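Local coordinates for protein glutathione transferase o1 (Bombyx mori, PDB 3RBT) that belongs to the Omega-class glutathione transferases and may conjugate glutathione to other molecules or use it to reduce dehydroascorbate, at residues A[28-33]-A[55-60]; A[43-48]-A[97-102]; A[68-73]-A[88-93]; A[107-112]-A[172-177]; A[189-194]-A[226-231]. One frame throughout, in Å; residues are numbered along the deposited sequence.

Overall arrangement
From the N terminus, contact 1 closes the first loop by pairing strand 27-31 with strand 52-56. Helix 36-47 lies inside that loop and supplies the first half of contact 2, so contacts 1 and 2 cross along the chain. Contact 2 joins this helix to helix 92-102. Contact 3 is nested within the loop closed by contact 2; it sets the end of helix 64-69 on strand 87-89. Tyr30 of contact 1 touches Phe88 of contact 3. Contact 4 follows in series, ties the loop after helix 92-102 to the start of helix 174-186, and bonds to Asp97 and Asp100 of contact 2. Contact 5 packs helix 189-192 on the start of the last helix, 227-237.

Contact 1: A[28-33]-A[55-60]; sequences RLYHVD and YRLDPL
Tyr30 and Tyr55 lie side by side on one face of the sheet and point the same way. Tyr30 CD2 packs on Tyr55 CB at 3.8 Å. Arg28 crosses the Tyr55 ring obliquely, with its guanidinium plane turned 68° from the ring, and NE is 3.6 Å from CE2. The charged end of Arg28 is held by salt bridges to Glu53 and Glu79, and Glu79 also bonds the Tyr30 hydroxyl. Leu57 slants past Tyr30 and brings CD1 to 3.8 Å from Tyr30 CB. Val32 CG2 meets Leu57 CB at 3.9 Å, the side chains crossing at about a right angle, and the other branch, CG1, reaches Pro59 CG at 3.7 Å. On the opposite face Asp33 OD2 sits over the plane of the Arg56 guanidinium, 2.8 Å from NH2. No N-H points at the oxygen, so this salt bridge rests on charge alone. Three backbone bonds hold the register. Tyr55 N gives to Leu29 O at 2.7 Å, in the carbonyl plane. His31 N gives to Tyr55 O, and Leu57 N to His31 O at 3.0 Å. Strands 27-31 and 52-56 thus run parallel, as the paired strands of the first beta-alpha-beta unit of the thioredoxin-like domain.

Contact 2: A[43-48]-A[97-102]; sequences LVLEAK and DYLDEK
The Tyr98 ring carries Lys102 CB over one face, 3.8 Å above its plane and offset toward the rim. It takes no part in the contact with segment 43-48; it packs on Pro113 of the second subunit. The flat group that serves this contact is the Asp100 carboxylate. Its OD1 offers the anti lone pair, away from the other oxygen, to Lys48 NZ at 2.9 Å in a salt bridge. The two side chains cross at about a right angle. Lys48 bends at chi3 (56°) and again at chi4 (89°), which carries its CE past Leu99 O at 3.2 Å and turns the ammonium to the acid. NZ also bonds the carbonyl oxygens of Tyr103 and Arg105, so this buried charge has several partners. Asp100 is shared as well: OD1 accepts from Leu108 N and OD2 from His109 N. The nearby ammonium would probably help keep the acid ionised. Next to this polar group the packing is apolar. Leu99 CD1 lies 3.9 Å from Leu45 CD2 and 4.1 Å from Val44 CG1, meeting both side chains obliquely. Helices 36-47 and 92-102 are the pair that packs together on one side of the sheet in the thioredoxin-like domain of glutathione transferases.

Contact 3: A[68-73]-A[88-93]; sequences AKNPRL and FLFESV
Lys69, at the end of helix 64-69, comes first. Its chain is extended beyond CG and crosses Phe88 at about a right angle. CD sits over one face of the Phe88 ring, 4.1 Å from the centroid, a CH-pi contact, while CB is 3.6 Å from CE1. An alanine in place of Phe88 removes the ring under Lys69 CD and beside Tyr30, and would probably loosen the end of helix 64-69 on the sheet. Lys69 O lies at the edge of the Phe90 ring, 3.5 Å from CZ. Asn70 follows, with CG anti to the backbone N (chi1 -178°). Its OD1 comes within 3.4 Å of Phe90 CE2, the amide plane tilted 41° from the ring, and ND2 bonds Lys74 O. Asn70 to Leu73 form a type I beta turn. Its Arg72 salt-bridges Glu128 of the second subunit. The contact ties helix 64-69 to strand 87-89, an edge strand of the thioredoxin-like sheet, just before Glu91 and Ser92, the pair that in related transferases helps bind glutathione.

Contact 4: A[107-112]-A[172-177]; sequences TLHSHD and PGMLDY
Met174 places CG anti to its backbone N (chi1 -175°) and then bends at chi2 and chi3, so the chain folds over a ring. His109 swings that ring beneath it with CG beside the backbone N (chi1 -84°). Met174 CG lies over one face of the imidazole, 3.8 Å from the centroid, a CH-pi contact. The ring is held by His109 NE2, which is bonded to Asp97. An alanine in place of His109 removes the imidazole and its bond to Asp97, and would probably loosen the loop against the start of helix 174-186. Met174 N gives a bond to Leu108 O at 3.0 Å, straight at the hydrogen (162°) but from above the carbonyl plane. Leu108 CD2 meets the edge of the Tyr177 ring, 4.1 Å from CE1. Asp176 OD2 accepts from Gly173 N at 2.9 Å; Gly173, at the N-cap, has no side chain to return it. This is consistent with the N-capping box known at this helix start in glutathione transferases, only its Asp176 side present.

Contact 5: A[189-194]-A[226-231]; sequences LRCVND and SPQEYF
A capping box starts helix 227-237 in the all-helical part of the transferase, and the first turn of that helix packs on the short, weakly bonded helix 189-192. In the box Ser226 OG accepts from Glu229 N at 3.2 Å. Glu229 OE1 accepts in return from Ser226 N at 3.0 Å, met from above the carboxylate plane. No hydrogen bond joins the two segments, so the contact rests on packing at the surface of the protein. Cys191 reaches the first turn, its SG beside the backbone N (chi1 -53°). SG touches Pro227 CB at 3.8 Å and lies equally close to the backbone of Pro227 and Gln228. Pro227 also packs on Tyr187. Phe231 stands one turn further on, with CG anti to the backbone N (chi1 176°), which turns its ring toward helix 189-192. Cys191 CB sits over one face of that ring, a CH-pi contact 4.1 Å from the centroid. The sulfur lies obliquely to the same ring, a looser sulfur-aromatic contact at 5.2 Å from the centroid. Val192 also touches Phe141. It crosses Phe231 obliquely, and its CG2 branch comes to 3.7 Å from Phe231 CE1.

Contact 1: A[28-33]-A[55-60]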
# COMPACT_ATOMS: atom_id res chain seq x y z
N ARG A 28 14.48 1.83 17.38
CA ARG A 28 14.34 0.47 17.91
C ARG A 28 13.43 -0.37 17.02
O ARG A 28 12.26 -0.04 16.82
CB ARG A 28 13.77 0.51 19.33
CG ARG A 28 13.70 -0.85 20.03
CD ARG A 28 13.15 -0.68 21.45
NE ARG A 28 14.10 0.00 22.33
CZ ARG A 28 13.76 0.84 23.32
NH1 ARG A 28 12.49 1.14 23.55
NH2 ARG A 28 14.71 1.39 24.06
N LEU A 29 13.97 -1.48 16.51
CA LEU A 29 13.18 -2.42 15.74
C LEU A 29 12.81 -3.65 16.56
O LEU A 29 13.69 -4.36 17.08
CB LEU A 29 13.91 -2.83 14.45
CG LEU A 29 13.08 -3.62 13.43
CD1 LEU A 29 11.99 -2.75 12.79
CD2 LEU A 29 13.96 -4.26 12.35
N TYR A 30 11.50 -3.87 16.70
CA TYR A 30 10.96 -5.12 17.22
C TYR A 30 10.77 -6.08 16.05
O TYR A 30 10.01 -5.81 15.12
CB TYR A 30 9.63 -4.89 17.94
CG TYR A 30 9.71 -4.03 19.18
CD1 TYR A 30 9.60 -2.65 19.10
CD2 TYR A 30 9.87 -4.60 20.45
CE1 TYR A 30 9.67 -1.84 20.23
CE2 TYR A 30 9.95 -3.80 21.59
CZ TYR A 30 9.84 -2.42 21.47
OH TYR A 30 9.90 -1.60 22.57
N HIS A 31 11.48 -7.21 16.11
CA HIS A 31 11.69 -8.07 14.95
C HIS A 31 11.70 -9.52 15.39
O HIS A 31 12.32 -9.86 16.40
CB HIS A 31 13.02 -7.68 14.30
CG HIS A 31 13.54 -8.66 13.29
ND1 HIS A 31 12.90 -8.92 12.10
CD2 HIS A 31 14.67 -9.41 13.29
CE1 HIS A 31 13.60 -9.81 11.41
NE2 HIS A 31 14.68 -10.12 12.11
N VAL A 32 10.99 -10.37 14.66
CA VAL A 32 11.11 -11.82 14.87
C VAL A 32 12.23 -12.36 13.98
O VAL A 32 12.21 -12.17 12.77
CB VAL A 32 9.81 -12.57 14.56
CG1 VAL A 32 10.03 -14.08 14.69
CG2 VAL A 32 8.69 -12.12 15.48
N ASP A 33 13.19 -13.04 14.59
CA ASP A 33 14.33 -13.60 13.87
C ASP A 33 13.87 -14.34 12.61
O ASP A 33 12.93 -15.11 12.66
CB ASP A 33 15.12 -14.55 14.79
CG ASP A 33 16.58 -14.18 14.88
OD1 ASP A 33 17.04 -13.30 14.11
OD2 ASP A 33 17.29 -14.76 15.73
N TYR A 55 15.11 -5.41 19.17
CA TYR A 55 14.51 -6.20 20.23
C TYR A 55 13.86 -7.43 19.62
O TYR A 55 12.87 -7.33 18.89
CB TYR A 55 13.56 -5.38 21.11
CG TYR A 55 14.29 -4.71 22.24
CD1 TYR A 55 14.13 -5.15 23.56
CD2 TYR A 55 15.18 -3.65 22.00
CE1 TYR A 55 14.84 -4.54 24.61
CE2 TYR A 55 15.88 -3.04 23.03
CZ TYR A 55 15.70 -3.49 24.33
OH TYR A 55 16.40 -2.87 25.35
N ARG A 56 14.47 -8.58 19.90
CA ARG A 56 14.02 -9.86 19.39
C ARG A 56 12.72 -10.28 20.06
O ARG A 56 12.65 -10.38 21.29
CB ARG A 56 15.09 -10.93 19.62
CG ARG A 56 16.31 -10.81 18.75
CD ARG A 56 17.40 -11.76 19.22
NE ARG A 56 18.18 -12.27 18.09
CZ ARG A 56 18.90 -13.40 18.11
NH1 ARG A 56 18.94 -14.16 19.21
NH2 ARG A 56 19.57 -13.77 17.03
N LEU A 57 11.71 -10.53 19.25
CA LEU A 57 10.42 -11.00 19.73
C LEU A 57 10.35 -12.51 19.63
O LEU A 57 10.71 -13.10 18.60
CB LEU A 57 9.28 -10.37 18.91
CG LEU A 57 9.08 -8.86 18.94
CD1 LEU A 57 8.25 -8.40 17.74
CD2 LEU A 57 8.42 -8.42 20.24
N ASP A 58 9.92 -13.14 20.72
CA ASP A 58 9.60 -14.56 20.72
C ASP A 58 8.12 -14.70 20.34
O ASP A 58 7.25 -14.24 21.08
CB ASP A 58 9.85 -15.16 22.11
CG ASP A 58 9.77 -16.69 22.12
OD1 ASP A 58 8.95 -17.27 21.39
OD2 ASP A 58 10.53 -17.32 22.90
N PRO A 59 7.84 -15.32 19.17
CA PRO A 59 6.46 -15.46 18.68
C PRO A 59 5.56 -16.22 19.65
O PRO A 59 4.34 -16.05 19.63
CB PRO A 59 6.63 -16.28 17.38
CG PRO A 59 8.05 -16.13 17.01
CD PRO A 59 8.81 -15.97 18.28
N LEU A 60 6.16 -17.05 20.49
CA LEU A 60 5.42 -17.82 21.48
C LEU A 60 5.22 -16.99 22.75
O LEU A 60 4.10 -16.58 23.05
CB LEU A 60 6.14 -19.14 21.80
CG LEU A 60 6.62 -19.99 20.61
CD1 LEU A 60 7.79 -20.87 21.01
CD2 LEU A 60 5.49 -20.83 19.99

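Contact 2: A[43-48]-A[97-102]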
# COMPACT_ATOMS: atom_id res chain seq x y z
N LEU A 43 17.53 -3.83 6.25
CA LEU A 43 18.28 -3.40 5.05
C LEU A 43 18.25 -1.88 4.85
O LEU A 43 19.29 -1.26 4.61
CB LEU A 43 17.73 -4.10 3.80
CG LEU A 43 17.95 -5.62 3.73
CD1 LEU A 43 17.23 -6.21 2.49
CD2 LEU A 43 19.43 -6.02 3.80
N VAL A 44 17.06 -1.30 4.96
CA VAL A 44 16.85 0.14 4.78
C VAL A 44 17.58 0.95 5.86
O VAL A 44 18.32 1.89 5.53
CB VAL A 44 15.34 0.49 4.71
CG1 VAL A 44 15.11 2.01 4.71
CG2 VAL A 44 14.74 -0.14 3.45
N LEU A 45 17.40 0.58 7.12
CA LEU A 45 18.11 1.23 8.23
C LEU A 45 19.62 1.26 8.00
O LEU A 45 20.28 2.28 8.24
CB LEU A 45 17.83 0.49 9.54
CG LEU A 45 16.47 0.69 10.20
CD1 LEU A 45 16.19 -0.49 11.11
CD2 LEU A 45 16.43 2.01 10.99
N GLU A 46 20.15 0.14 7.55
CA GLU A 46 21.58 -0.00 7.30
C GLU A 46 21.97 0.86 6.09
O GLU A 46 22.92 1.63 6.16
CB GLU A 46 21.92 -1.48 7.08
CG GLU A 46 23.37 -1.87 7.39
CD GLU A 46 23.69 -1.94 8.88
OE1 GLU A 46 23.02 -2.69 9.62
OE2 GLU A 46 24.62 -1.25 9.31
N ALA A 47 21.20 0.77 5.00
CA ALA A 47 21.43 1.60 3.81
C ALA A 47 21.45 3.09 4.13
O ALA A 47 22.26 3.84 3.58
CB ALA A 47 20.39 1.31 2.74
N LYS A 48 20.56 3.51 5.03
CA LYS A 48 20.47 4.92 5.40
C LYS A 48 21.40 5.28 6.56
O LYS A 48 21.49 6.44 6.96
CB LYS A 48 19.02 5.32 5.69
CG LYS A 48 18.08 5.06 4.48
CD LYS A 48 16.83 5.89 4.54
CE LYS A 48 17.15 7.39 4.64
NZ LYS A 48 17.29 8.04 3.30
N ASP A 97 9.42 3.84 4.02
CA ASP A 97 9.14 5.14 3.39
C ASP A 97 9.29 6.29 4.38
O ASP A 97 9.84 7.34 4.04
CB ASP A 97 7.76 5.16 2.71
CG ASP A 97 7.71 4.30 1.43
OD1 ASP A 97 8.77 3.85 0.95
OD2 ASP A 97 6.61 4.08 0.90
N TYR A 98 8.83 6.06 5.62
CA TYR A 98 9.05 7.01 6.71
C TYR A 98 10.55 7.31 6.83
O TYR A 98 10.95 8.46 6.85
CB TYR A 98 8.51 6.48 8.05
CG TYR A 98 9.04 7.29 9.20
CD1 TYR A 98 8.51 8.54 9.50
CD2 TYR A 98 10.13 6.83 9.95
CE1 TYR A 98 9.02 9.30 10.55
CE2 TYR A 98 10.64 7.59 11.00
CZ TYR A 98 10.09 8.82 11.28
OH TYR A 98 10.60 9.59 12.32
N LEU A 99 11.36 6.25 6.91
CA LEU A 99 12.81 6.38 7.05
C LEU A 99 13.44 7.13 5.88
O LEU A 99 14.33 7.95 6.09
CB LEU A 99 13.47 5.00 7.20
CG LEU A 99 13.06 4.22 8.46
CD1 LEU A 99 13.62 2.81 8.42
CD2 LEU A 99 13.53 4.97 9.72
N ASP A 100 12.96 6.87 4.66
CA ASP A 100 13.52 7.53 3.49
C ASP A 100 13.19 9.02 3.40
O ASP A 100 13.98 9.80 2.84
CB ASP A 100 13.14 6.82 2.18
CG ASP A 100 14.14 7.08 1.08
OD1 ASP A 100 15.35 7.08 1.37
OD2 ASP A 100 13.74 7.26 -0.08
N GLU A 101 12.04 9.40 3.94
CA GLU A 101 11.59 10.80 4.04
C GLU A 101 12.21 11.55 5.23
O GLU A 101 12.64 12.69 5.11
CB GLU A 101 10.07 10.85 4.20
CG GLU A 101 9.29 10.51 2.97
CD GLU A 101 7.78 10.46 3.19
OE1 GLU A 101 7.08 10.08 2.24
OE2 GLU A 101 7.29 10.79 4.29
N LYS A 102 12.22 10.91 6.40
CA LYS A 102 12.71 11.54 7.63
C LYS A 102 14.20 11.87 7.54
O LYS A 102 14.64 12.96 7.94
CB LYS A 102 12.44 10.63 8.83
CG LYS A 102 12.85 11.20 10.20
CD LYS A 102 12.06 12.45 10.58
CE LYS A 102 12.43 12.91 11.98
NZ LYS A 102 11.67 14.12 12.40

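Contact 3: A[68-73]-A[88-93]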
# COMPACT_ATOMS: atom_id res chain seq x y z
N ALA A 68 -0.48 -5.02 24.04
CA ALA A 68 -1.27 -3.82 24.34
C ALA A 68 -1.03 -2.67 23.36
O ALA A 68 -1.97 -1.97 22.99
CB ALA A 68 -1.03 -3.37 25.77
N LYS A 69 0.22 -2.47 22.93
CA LYS A 69 0.55 -1.41 21.98
C LYS A 69 0.36 -1.86 20.54
O LYS A 69 0.46 -1.06 19.61
CB LYS A 69 1.98 -0.92 22.19
CG LYS A 69 2.25 -0.19 23.51
CD LYS A 69 3.65 0.44 23.50
CE LYS A 69 3.99 1.10 24.82
NZ LYS A 69 5.28 1.86 24.76
N ASN A 70 0.06 -3.14 20.35
CA ASN A 70 0.02 -3.76 19.04
C ASN A 70 -0.93 -4.97 19.06
O ASN A 70 -0.49 -6.11 18.94
CB ASN A 70 1.45 -4.17 18.65
CG ASN A 70 1.55 -4.79 17.26
OD1 ASN A 70 0.64 -4.67 16.43
ND2 ASN A 70 2.68 -5.45 17.01
N PRO A 71 -2.25 -4.71 19.23
CA PRO A 71 -3.21 -5.80 19.49
C PRO A 71 -3.37 -6.78 18.33
O PRO A 71 -3.68 -7.95 18.57
CB PRO A 71 -4.52 -5.05 19.78
CG PRO A 71 -4.38 -3.74 19.16
CD PRO A 71 -2.91 -3.40 19.11
N ARG A 72 -3.14 -6.32 17.10
CA ARG A 72 -3.16 -7.18 15.91
C ARG A 72 -1.82 -7.90 15.67
O ARG A 72 -1.68 -8.67 14.72
CB ARG A 72 -3.61 -6.37 14.69
CG ARG A 72 -5.12 -6.09 14.64
CD ARG A 72 -5.45 -4.74 13.98
NE ARG A 72 -4.92 -4.63 12.61
CZ ARG A 72 -5.66 -4.75 11.50
NH1 ARG A 72 -6.96 -4.98 11.58
NH2 ARG A 72 -5.08 -4.65 10.31
N LEU A 73 -0.84 -7.62 16.53
CA LEU A 73 0.47 -8.28 16.53
C LEU A 73 1.22 -8.18 15.18
O LEU A 73 1.78 -9.16 14.69
CB LEU A 73 0.36 -9.73 17.02
CG LEU A 73 0.03 -9.88 18.50
CD1 LEU A 73 -0.28 -11.32 18.87
CD2 LEU A 73 1.19 -9.38 19.35
N PHE A 88 5.16 3.59 18.22
CA PHE A 88 5.24 2.45 17.33
C PHE A 88 4.85 2.87 15.91
O PHE A 88 3.88 3.60 15.71
CB PHE A 88 4.29 1.35 17.81
CG PHE A 88 4.85 0.45 18.90
CD1 PHE A 88 4.29 -0.81 19.11
CD2 PHE A 88 5.92 0.86 19.70
CE1 PHE A 88 4.77 -1.65 20.11
CE2 PHE A 88 6.42 0.02 20.69
CZ PHE A 88 5.84 -1.24 20.90
N LEU A 89 5.64 2.43 14.94
CA LEU A 89 5.28 2.54 13.53
C LEU A 89 5.15 1.14 12.96
O LEU A 89 6.01 0.29 13.21
CB LEU A 89 6.33 3.33 12.74
CG LEU A 89 6.16 4.84 12.57
CD1 LEU A 89 7.23 5.40 11.62
CD2 LEU A 89 4.79 5.18 12.04
N PHE A 90 4.08 0.92 12.21
CA PHE A 90 3.74 -0.40 11.67
C PHE A 90 3.84 -0.43 10.15
O PHE A 90 3.86 0.62 9.49
CB PHE A 90 2.32 -0.81 12.09
CG PHE A 90 2.09 -0.85 13.58
CD1 PHE A 90 1.32 0.13 14.20
CD2 PHE A 90 2.62 -1.87 14.35
CE1 PHE A 90 1.09 0.10 15.57
CE2 PHE A 90 2.41 -1.91 15.73
CZ PHE A 90 1.64 -0.93 16.34
N GLU A 91 3.87 -1.65 9.61
CA GLU A 91 3.83 -1.95 8.16
C GLU A 91 5.14 -1.60 7.44
O GLU A 91 5.51 -0.42 7.36
CB GLU A 91 2.61 -1.32 7.49
CG GLU A 91 1.27 -1.84 8.00
CD GLU A 91 0.11 -1.48 7.11
OE1 GLU A 91 0.34 -1.12 5.93
OE2 GLU A 91 -1.06 -1.57 7.58
N SER A 92 5.82 -2.62 6.92
CA SER A 92 7.21 -2.48 6.45
C SER A 92 7.39 -1.42 5.37
O SER A 92 8.37 -0.69 5.37
CB SER A 92 7.77 -3.83 5.95
OG SER A 92 7.09 -4.27 4.78
N VAL A 93 6.42 -1.33 4.45
CA VAL A 93 6.42 -0.29 3.42
C VAL A 93 6.33 1.11 4.02
O VAL A 93 7.12 1.99 3.68
CB VAL A 93 5.27 -0.49 2.40
CG1 VAL A 93 5.30 0.63 1.35
CG2 VAL A 93 5.38 -1.86 1.73

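Contact 4: A[107-112]-A[172-177]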
# COMPACT_ATOMS: atom_id res chain seq x y z
N THR A 107 19.34 8.78 0.13
CA THR A 107 17.96 8.58 -0.34
C THR A 107 17.85 7.33 -1.22
O THR A 107 18.78 7.00 -1.98
CB THR A 107 17.41 9.86 -1.05
OG1 THR A 107 16.13 9.58 -1.63
CG2 THR A 107 18.34 10.31 -2.14
N LEU A 108 16.74 6.61 -1.08
CA LEU A 108 16.59 5.30 -1.71
C LEU A 108 15.58 5.32 -2.84
O LEU A 108 15.79 4.66 -3.86
CB LEU A 108 16.24 4.22 -0.67
CG LEU A 108 17.39 3.85 0.30
CD1 LEU A 108 16.87 3.03 1.47
CD2 LEU A 108 18.55 3.14 -0.42
N HIS A 109 14.47 6.03 -2.64
CA HIS A 109 13.47 6.22 -3.69
C HIS A 109 14.03 7.10 -4.80
O HIS A 109 14.91 7.95 -4.57
CB HIS A 109 12.17 6.83 -3.15
CG HIS A 109 11.22 5.84 -2.56
ND1 HIS A 109 10.56 4.90 -3.32
CD2 HIS A 109 10.82 5.63 -1.28
CE1 HIS A 109 9.79 4.16 -2.54
NE2 HIS A 109 9.93 4.59 -1.29
N SER A 110 13.54 6.88 -6.01
CA SER A 110 13.85 7.75 -7.13
C SER A 110 13.38 9.17 -6.83
O SER A 110 12.35 9.37 -6.18
CB SER A 110 13.14 7.25 -8.38
OG SER A 110 13.23 8.19 -9.43
N HIS A 111 14.14 10.15 -7.32
CA HIS A 111 13.76 11.56 -7.29
C HIS A 111 12.63 11.85 -8.29
O HIS A 111 11.98 12.90 -8.23
CB HIS A 111 14.98 12.43 -7.65
CG HIS A 111 15.36 12.36 -9.09
ND1 HIS A 111 15.99 11.27 -9.65
CD2 HIS A 111 15.18 13.25 -10.10
CE1 HIS A 111 16.19 11.48 -10.94
NE2 HIS A 111 15.71 12.67 -11.24
N ASP A 112 12.42 10.93 -9.23
CA ASP A 112 11.42 11.07 -10.27
C ASP A 112 10.12 10.41 -9.77
O ASP A 112 10.09 9.20 -9.54
CB ASP A 112 11.92 10.41 -11.57
CG ASP A 112 11.02 10.67 -12.78
OD1 ASP A 112 11.55 10.84 -13.89
OD2 ASP A 112 9.79 10.70 -12.65
N PRO A 172 22.05 0.07 -5.73
CA PRO A 172 20.74 -0.39 -5.27
C PRO A 172 19.89 0.74 -4.68
O PRO A 172 20.40 1.61 -3.99
CB PRO A 172 21.06 -1.44 -4.20
CG PRO A 172 22.51 -1.75 -4.33
CD PRO A 172 23.17 -0.62 -5.05
N GLY A 173 18.59 0.72 -4.99
CA GLY A 173 17.65 1.71 -4.46
C GLY A 173 16.58 1.02 -3.64
O GLY A 173 16.71 -0.15 -3.31
N MET A 174 15.52 1.76 -3.31
CA MET A 174 14.44 1.22 -2.49
C MET A 174 13.84 -0.10 -3.00
O MET A 174 13.64 -1.03 -2.22
CB MET A 174 13.32 2.26 -2.32
CG MET A 174 12.21 1.81 -1.37
SD MET A 174 12.82 1.60 0.32
CE MET A 174 12.65 3.27 0.97
N LEU A 175 13.55 -0.18 -4.29
CA LEU A 175 12.96 -1.41 -4.84
C LEU A 175 13.89 -2.64 -4.63
O LEU A 175 13.44 -3.68 -4.15
CB LEU A 175 12.59 -1.24 -6.32
CG LEU A 175 11.91 -2.43 -7.02
CD1 LEU A 175 10.59 -2.84 -6.32
CD2 LEU A 175 11.68 -2.14 -8.50
N ASP A 176 15.17 -2.49 -4.94
CA ASP A 176 16.15 -3.55 -4.69
C ASP A 176 16.08 -4.13 -3.27
O ASP A 176 15.99 -5.34 -3.10
CB ASP A 176 17.56 -3.05 -4.99
CG ASP A 176 17.70 -2.61 -6.42
OD1 ASP A 176 17.89 -3.48 -7.31
OD2 ASP A 176 17.61 -1.39 -6.66
N TYR A 177 16.13 -3.27 -2.25
CA TYR A 177 16.12 -3.73 -0.87
C TYR A 177 14.74 -4.24 -0.41
O TYR A 177 14.68 -5.16 0.41
CB TYR A 177 16.63 -2.65 0.08
CG TYR A 177 18.11 -2.31 -0.07
CD1 TYR A 177 18.52 -1.01 -0.37
CD2 TYR A 177 19.08 -3.29 0.10
CE1 TYR A 177 19.87 -0.70 -0.50
CE2 TYR A 177 20.43 -2.98 -0.02
CZ TYR A 177 20.82 -1.70 -0.33
OH TYR A 177 22.16 -1.40 -0.46

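Contact 5: A[189-194]-A[226-231]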
# COMPACT_ATOMS: atom_id res chain seq x y z
N LEU A 189 16.08 -23.18 -2.07
CA LEU A 189 15.46 -24.17 -2.95
C LEU A 189 16.50 -25.01 -3.69
O LEU A 189 16.19 -26.08 -4.19
CB LEU A 189 14.52 -23.49 -3.95
CG LEU A 189 13.11 -24.07 -3.99
CD1 LEU A 189 12.19 -23.25 -3.11
CD2 LEU A 189 12.56 -24.13 -5.42
N ARG A 190 17.74 -24.51 -3.74
CA ARG A 190 18.83 -25.24 -4.35
C ARG A 190 19.25 -26.41 -3.46
O ARG A 190 19.81 -27.39 -3.94
CB ARG A 190 20.02 -24.32 -4.64
CG ARG A 190 20.87 -24.79 -5.83
CD ARG A 190 22.18 -24.02 -5.98
NE ARG A 190 21.99 -22.57 -6.04
CZ ARG A 190 22.67 -21.75 -6.84
NH1 ARG A 190 23.58 -22.24 -7.68
NH2 ARG A 190 22.44 -20.44 -6.81
N CYS A 191 18.97 -26.29 -2.16
CA CYS A 191 19.17 -27.39 -1.22
C CYS A 191 18.08 -28.46 -1.39
O CYS A 191 18.34 -29.65 -1.16
CB CYS A 191 19.20 -26.88 0.23
SG CYS A 191 20.38 -25.54 0.55
N VAL A 192 16.88 -28.04 -1.78
CA VAL A 192 15.75 -28.96 -1.99
C VAL A 192 15.91 -29.73 -3.30
O VAL A 192 15.94 -30.96 -3.30
CB VAL A 192 14.38 -28.24 -1.99
CG1 VAL A 192 13.24 -29.27 -2.08
CG2 VAL A 192 14.22 -27.37 -0.75
N ASN A 193 15.99 -28.99 -4.41
CA ASN A 193 16.15 -29.60 -5.73
C ASN A 193 17.14 -28.80 -6.57
O ASN A 193 16.76 -27.90 -7.32
CB ASN A 193 14.80 -29.72 -6.45
CG ASN A 193 14.83 -30.69 -7.63
OD1 ASN A 193 15.87 -30.89 -8.28
ND2 ASN A 193 13.69 -31.30 -7.91
N ASP A 194 18.42 -29.15 -6.41
CA ASP A 194 19.53 -28.46 -7.05
C ASP A 194 19.32 -28.25 -8.55
O ASP A 194 19.45 -27.13 -9.05
CB ASP A 194 20.82 -29.26 -6.83
CG ASP A 194 22.05 -28.54 -7.33
OD1 ASP A 194 22.52 -28.87 -8.44
OD2 ASP A 194 22.55 -27.64 -6.63
N SER A 226 22.74 -18.02 4.65
CA SER A 226 23.00 -18.91 3.53
C SER A 226 21.76 -19.71 3.11
O SER A 226 20.79 -19.80 3.87
CB SER A 226 24.17 -19.85 3.88
OG SER A 226 23.83 -20.71 4.95
N PRO A 227 21.77 -20.28 1.88
CA PRO A 227 20.77 -21.26 1.47
C PRO A 227 20.53 -22.34 2.53
O PRO A 227 19.38 -22.60 2.89
CB PRO A 227 21.39 -21.88 0.22
CG PRO A 227 22.15 -20.74 -0.39
CD PRO A 227 22.62 -19.87 0.74
N GLN A 228 21.61 -22.94 3.04
CA GLN A 228 21.50 -24.03 4.02
C GLN A 228 20.85 -23.55 5.32
O GLN A 228 19.98 -24.23 5.87
CB GLN A 228 22.87 -24.66 4.30
CG GLN A 228 22.81 -25.96 5.12
CD GLN A 228 22.01 -27.06 4.44
OE1 GLN A 228 21.00 -27.53 4.97
NE2 GLN A 228 22.45 -27.48 3.25
N GLU A 229 21.27 -22.37 5.79
CA GLU A 229 20.73 -21.80 7.02
C GLU A 229 19.23 -21.53 6.90
O GLU A 229 18.47 -21.87 7.79
CB GLU A 229 21.50 -20.53 7.42
CG GLU A 229 22.92 -20.81 7.98
CD GLU A 229 23.85 -19.61 7.87
OE1 GLU A 229 23.37 -18.49 7.58
OE2 GLU A 229 25.07 -19.77 8.08
N TYR A 230 18.81 -20.94 5.78
CA TYR A 230 17.38 -20.75 5.52
C TYR A 230 16.64 -22.08 5.47
O TYR A 230 15.54 -22.20 6.02
CB TYR A 230 17.14 -19.97 4.23
CG TYR A 230 17.31 -18.47 4.37
CD1 TYR A 230 16.78 -17.77 5.46
CD2 TYR A 230 17.99 -17.74 3.39
CE1 TYR A 230 16.93 -16.39 5.57
CE2 TYR A 230 18.14 -16.36 3.49
CZ TYR A 230 17.61 -15.69 4.58
OH TYR A 230 17.77 -14.33 4.67
N PHE A 231 17.27 -23.07 4.83
CA PHE A 231 16.67 -24.40 4.63
C PHE A 231 16.44 -25.12 5.95
O PHE A 231 15.35 -25.63 6.20
CB PHE A 231 17.54 -25.24 3.68
CG PHE A 231 17.06 -26.66 3.49
CD1 PHE A 231 15.89 -26.94 2.79
CD2 PHE A 231 17.81 -27.73 3.98
CE1 PHE A 231 15.45 -28.26 2.60
CE2 PHE A 231 17.39 -29.05 3.79
CZ PHE A 231 16.21 -29.32 3.09